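Local coordinates for protein gamma-hexachlorocyclohexane dehydrochlorinase (Sphingomonas paucimobilis, PDB 3A76) that catalyses two successive 1,2-anti dehydrochlorinations that convert the pollutant lindane (gamma-hexachlorocyclohexane) to a tetrachlorocyclohexadiene, at residues W62-Y70 with A76-M87. Sequence-based numbering, arbitrary orientation.
Sequences WTIEGIGTY and ALDLANNVLWPM
Helix 76-87 packs across the beta-hairpin 62-70 of the SnoaL-like domain, and Leu79 is wedged between Trp62 and Tyr70. No hydrogen bond crosses the contact. Leu79 CD2 lies over one face of the Trp62 indole, 3.4 Å from the centroid of the six-membered ring, a CH-pi contact. Leu79 CB makes a second one, 3.7 Å from the centroid of the Tyr70 ring and above its centre. With CG anti to the backbone N (chi1 174°), the Leu79 side chain reaches into the hairpin. Its CD1 touches Ile67 CG2 at 3.6 Å, and Ile64 CD1 meets its CD2 at 3.9 Å. The edge of the Trp62 ring faces the start of helix segment 76-87, with Trp62 CE3 3.8 Å from Ala76 CA. Trp62 CH2 meets Leu84 CD1 at 3.7 Å. Trp62 also stacks on Trp56.

The Tyr70 side chain crosses that of Leu79 at about a right angle. The Asp78 carboxylate stands at the Tyr70 ring edge, with the two planes 79° apart. Tyr70 OH rests 3.6 Å from Val83 CG2. A serine in place of Tyr70 would probably uncover Leu79 CB and leave a gap beside Asp78 and Val83.

The hairpin is irregular at its turn. A classic beta bulge sets Ile67 and Gly68 opposite the single residue Ile64, whose O accepts from both of their N atoms. The helix widens into a pi turn over residues 80-84. There Leu79 O takes hydrogen bonds from the backbone N of both Val83 and Leu84. The side chain of Leu84 is about 6 Å from that of His93, the inferred proton acceptor, and Ile64 touches the bound spermidine. The apolar layer thus borders the ligand pocket, in a hairpin-and-helix element of the alpha+beta barrel fold of SnoaL-like proteins.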
# COMPACT_ATOMS: atom_id res chain seq x y z
N TRP B 62 -17.29 -2.76 15.17
CA TRP B 62 -15.85 -2.88 15.00
C TRP B 62 -15.28 -3.90 15.96
O TRP B 62 -15.28 -3.70 17.17
CB TRP B 62 -15.18 -1.49 15.13
CG TRP B 62 -13.66 -1.44 14.94
CD1 TRP B 62 -12.87 -2.37 14.31
CD2 TRP B 62 -12.77 -0.39 15.35
NE1 TRP B 62 -11.56 -1.96 14.32
CE2 TRP B 62 -11.47 -0.75 14.96
CE3 TRP B 62 -12.96 0.84 16.02
CZ2 TRP B 62 -10.35 0.06 15.22
CZ3 TRP B 62 -11.85 1.64 16.27
CH2 TRP B 62 -10.56 1.24 15.87
N THR B 63 -14.81 -5.01 15.41
CA THR B 63 -14.22 -6.07 16.20
C THR B 63 -12.73 -6.18 15.89
O THR B 63 -12.31 -6.10 14.73
CB THR B 63 -14.91 -7.42 15.93
OG1 THR B 63 -16.31 -7.33 16.23
CG2 THR B 63 -14.29 -8.52 16.77
N ILE B 64 -11.94 -6.35 16.94
CA ILE B 64 -10.56 -6.75 16.81
C ILE B 64 -10.41 -8.01 17.65
O ILE B 64 -10.60 -8.00 18.88
CB ILE B 64 -9.59 -5.62 17.26
CG1 ILE B 64 -9.70 -4.39 16.33
CG2 ILE B 64 -8.15 -6.15 17.31
CD1 ILE B 64 -8.96 -3.11 16.83
N GLU B 65 -10.11 -9.12 16.98
CA GLU B 65 -9.91 -10.39 17.67
C GLU B 65 -8.85 -10.25 18.75
O GLU B 65 -7.78 -9.70 18.50
CB GLU B 65 -9.53 -11.49 16.69
CG GLU B 65 -10.71 -12.08 15.95
CD GLU B 65 -10.29 -12.96 14.78
OE1 GLU B 65 -10.70 -12.64 13.64
OE2 GLU B 65 -9.55 -13.95 14.98
N GLY B 66 -9.16 -10.72 19.95
CA GLY B 66 -8.25 -10.62 21.09
C GLY B 66 -8.37 -9.30 21.82
O GLY B 66 -7.71 -9.11 22.85
N ILE B 67 -9.21 -8.40 21.31
CA ILE B 67 -9.41 -7.06 21.89
C ILE B 67 -10.87 -6.78 22.23
O ILE B 67 -11.18 -6.21 23.28
CB ILE B 67 -8.88 -5.94 20.94
CG1 ILE B 67 -7.35 -5.98 20.83
CG2 ILE B 67 -9.38 -4.54 21.36
CD1 ILE B 67 -6.62 -6.02 22.14
N GLY B 68 -11.78 -7.17 21.34
CA GLY B 68 -13.19 -7.01 21.61
C GLY B 68 -13.96 -6.39 20.48
O GLY B 68 -13.39 -6.07 19.45
N THR B 69 -15.26 -6.22 20.71
CA THR B 69 -16.19 -5.67 19.72
C THR B 69 -16.76 -4.39 20.27
O THR B 69 -17.17 -4.34 21.43
CB THR B 69 -17.35 -6.64 19.40
OG1 THR B 69 -16.83 -7.88 18.92
CG2 THR B 69 -18.28 -6.05 18.35
N TYR B 70 -16.78 -3.37 19.43
CA TYR B 70 -17.22 -2.03 19.81
C TYR B 70 -18.23 -1.56 18.79
O TYR B 70 -18.19 -1.99 17.63
CB TYR B 70 -16.01 -1.09 19.90
CG TYR B 70 -15.07 -1.39 21.07
CD1 TYR B 70 -14.24 -2.51 21.07
CD2 TYR B 70 -15.01 -0.53 22.18
CE1 TYR B 70 -13.39 -2.78 22.15
CE2 TYR B 70 -14.15 -0.80 23.27
CZ TYR B 70 -13.34 -1.91 23.24
OH TYR B 70 -12.51 -2.18 24.31
N ALA B 76 -16.08 3.22 18.75
CA ALA B 76 -14.79 3.50 18.10
C ALA B 76 -13.89 4.41 18.97
O ALA B 76 -12.74 4.06 19.26
CB ALA B 76 -15.03 4.12 16.71
N LEU B 77 -14.44 5.55 19.42
CA LEU B 77 -13.72 6.46 20.33
C LEU B 77 -13.37 5.81 21.66
O LEU B 77 -12.32 6.07 22.23
CB LEU B 77 -14.52 7.74 20.59
CG LEU B 77 -14.56 8.93 19.63
CD1 LEU B 77 -13.53 8.82 18.51
CD2 LEU B 77 -15.93 9.08 19.06
N ASP B 78 -14.25 4.95 22.13
CA ASP B 78 -14.04 4.17 23.34
C ASP B 78 -12.81 3.25 23.20
O ASP B 78 -11.90 3.27 24.04
CB ASP B 78 -15.36 3.43 23.64
CG ASP B 78 -15.29 2.48 24.82
OD1 ASP B 78 -16.30 1.76 24.99
OD2 ASP B 78 -14.29 2.44 25.58
N LEU B 79 -12.77 2.46 22.13
CA LEU B 79 -11.61 1.61 21.80
C LEU B 79 -10.30 2.42 21.61
O LEU B 79 -9.28 2.13 22.24
CB LEU B 79 -11.93 0.75 20.57
CG LEU B 79 -10.90 -0.15 19.87
CD1 LEU B 79 -10.26 -1.10 20.84
CD2 LEU B 79 -11.57 -0.95 18.76
N ALA B 80 -10.33 3.44 20.75
CA ALA B 80 -9.19 4.32 20.53
C ALA B 80 -8.63 4.87 21.84
O ALA B 80 -7.51 4.56 22.20
CB ALA B 80 -9.56 5.43 19.59
N ASN B 81 -9.44 5.66 22.55
CA ASN B 81 -9.01 6.35 23.78
C ASN B 81 -8.58 5.45 24.92
O ASN B 81 -7.69 5.82 25.68
CB ASN B 81 -10.10 7.30 24.28
CG ASN B 81 -10.19 8.56 23.46
OD1 ASN B 81 -9.30 9.42 23.51
ND2 ASN B 81 -11.26 8.70 22.70
N ASN B 82 -9.21 4.29 25.06
CA ASN B 82 -8.99 3.47 26.26
C ASN B 82 -8.11 2.24 26.03
O ASN B 82 -7.61 1.64 27.00
CB ASN B 82 -10.32 3.06 26.92
CG ASN B 82 -11.16 4.27 27.36
OD1 ASN B 82 -10.64 5.22 27.97
ND2 ASN B 82 -12.45 4.24 27.05
N VAL B 83 -7.93 1.88 24.76
CA VAL B 83 -7.14 0.70 24.40
C VAL B 83 -6.02 1.04 23.39
O VAL B 83 -4.85 0.90 23.71
CB VAL B 83 -8.01 -0.48 23.86
CG1 VAL B 83 -7.19 -1.76 23.70
CG2 VAL B 83 -9.20 -0.74 24.77
N LEU B 84 -6.39 1.49 22.19
CA LEU B 84 -5.39 1.63 21.11
C LEU B 84 -4.35 2.70 21.41
O LEU B 84 -3.15 2.40 21.43
CB LEU B 84 -6.04 1.86 19.74
CG LEU B 84 -6.92 0.71 19.20
CD1 LEU B 84 -7.40 1.03 17.78
CD2 LEU B 84 -6.22 -0.65 19.26
N TRP B 85 -4.80 3.92 21.68
CA TRP B 85 -3.87 5.01 21.95
C TRP B 85 -3.01 4.76 23.19
O TRP B 85 -1.80 4.86 23.10
CB TRP B 85 -4.55 6.38 21.85
CG TRP B 85 -5.11 6.60 20.46
CD1 TRP B 85 -4.62 6.09 19.29
CD2 TRP B 85 -6.27 7.37 20.09
NE1 TRP B 85 -5.39 6.49 18.23
CE2 TRP B 85 -6.41 7.28 18.69
CE3 TRP B 85 -7.20 8.14 20.81
CZ2 TRP B 85 -7.44 7.91 17.99
CZ3 TRP B 85 -8.23 8.78 20.10
CH2 TRP B 85 -8.34 8.66 18.71
N PRO B 86 -3.61 4.37 24.33
CA PRO B 86 -2.74 4.02 25.48
C PRO B 86 -1.77 2.85 25.25
O PRO B 86 -0.75 2.79 25.92
CB PRO B 86 -3.74 3.66 26.59
CG PRO B 86 -5.03 4.27 26.18
CD PRO B 86 -5.04 4.26 24.68
N MET B 87 -2.09 1.95 24.33
CA MET B 87 -1.25 0.76 24.05
C MET B 87 0.11 1.08 23.40
O MET B 87 1.10 0.39 23.64
CB MET B 87 -2.04 -0.21 23.16
CG MET B 87 -1.39 -1.57 22.95
SD MET B 87 -2.42 -2.71 21.98
CE MET B 87 -3.48 -3.37 23.27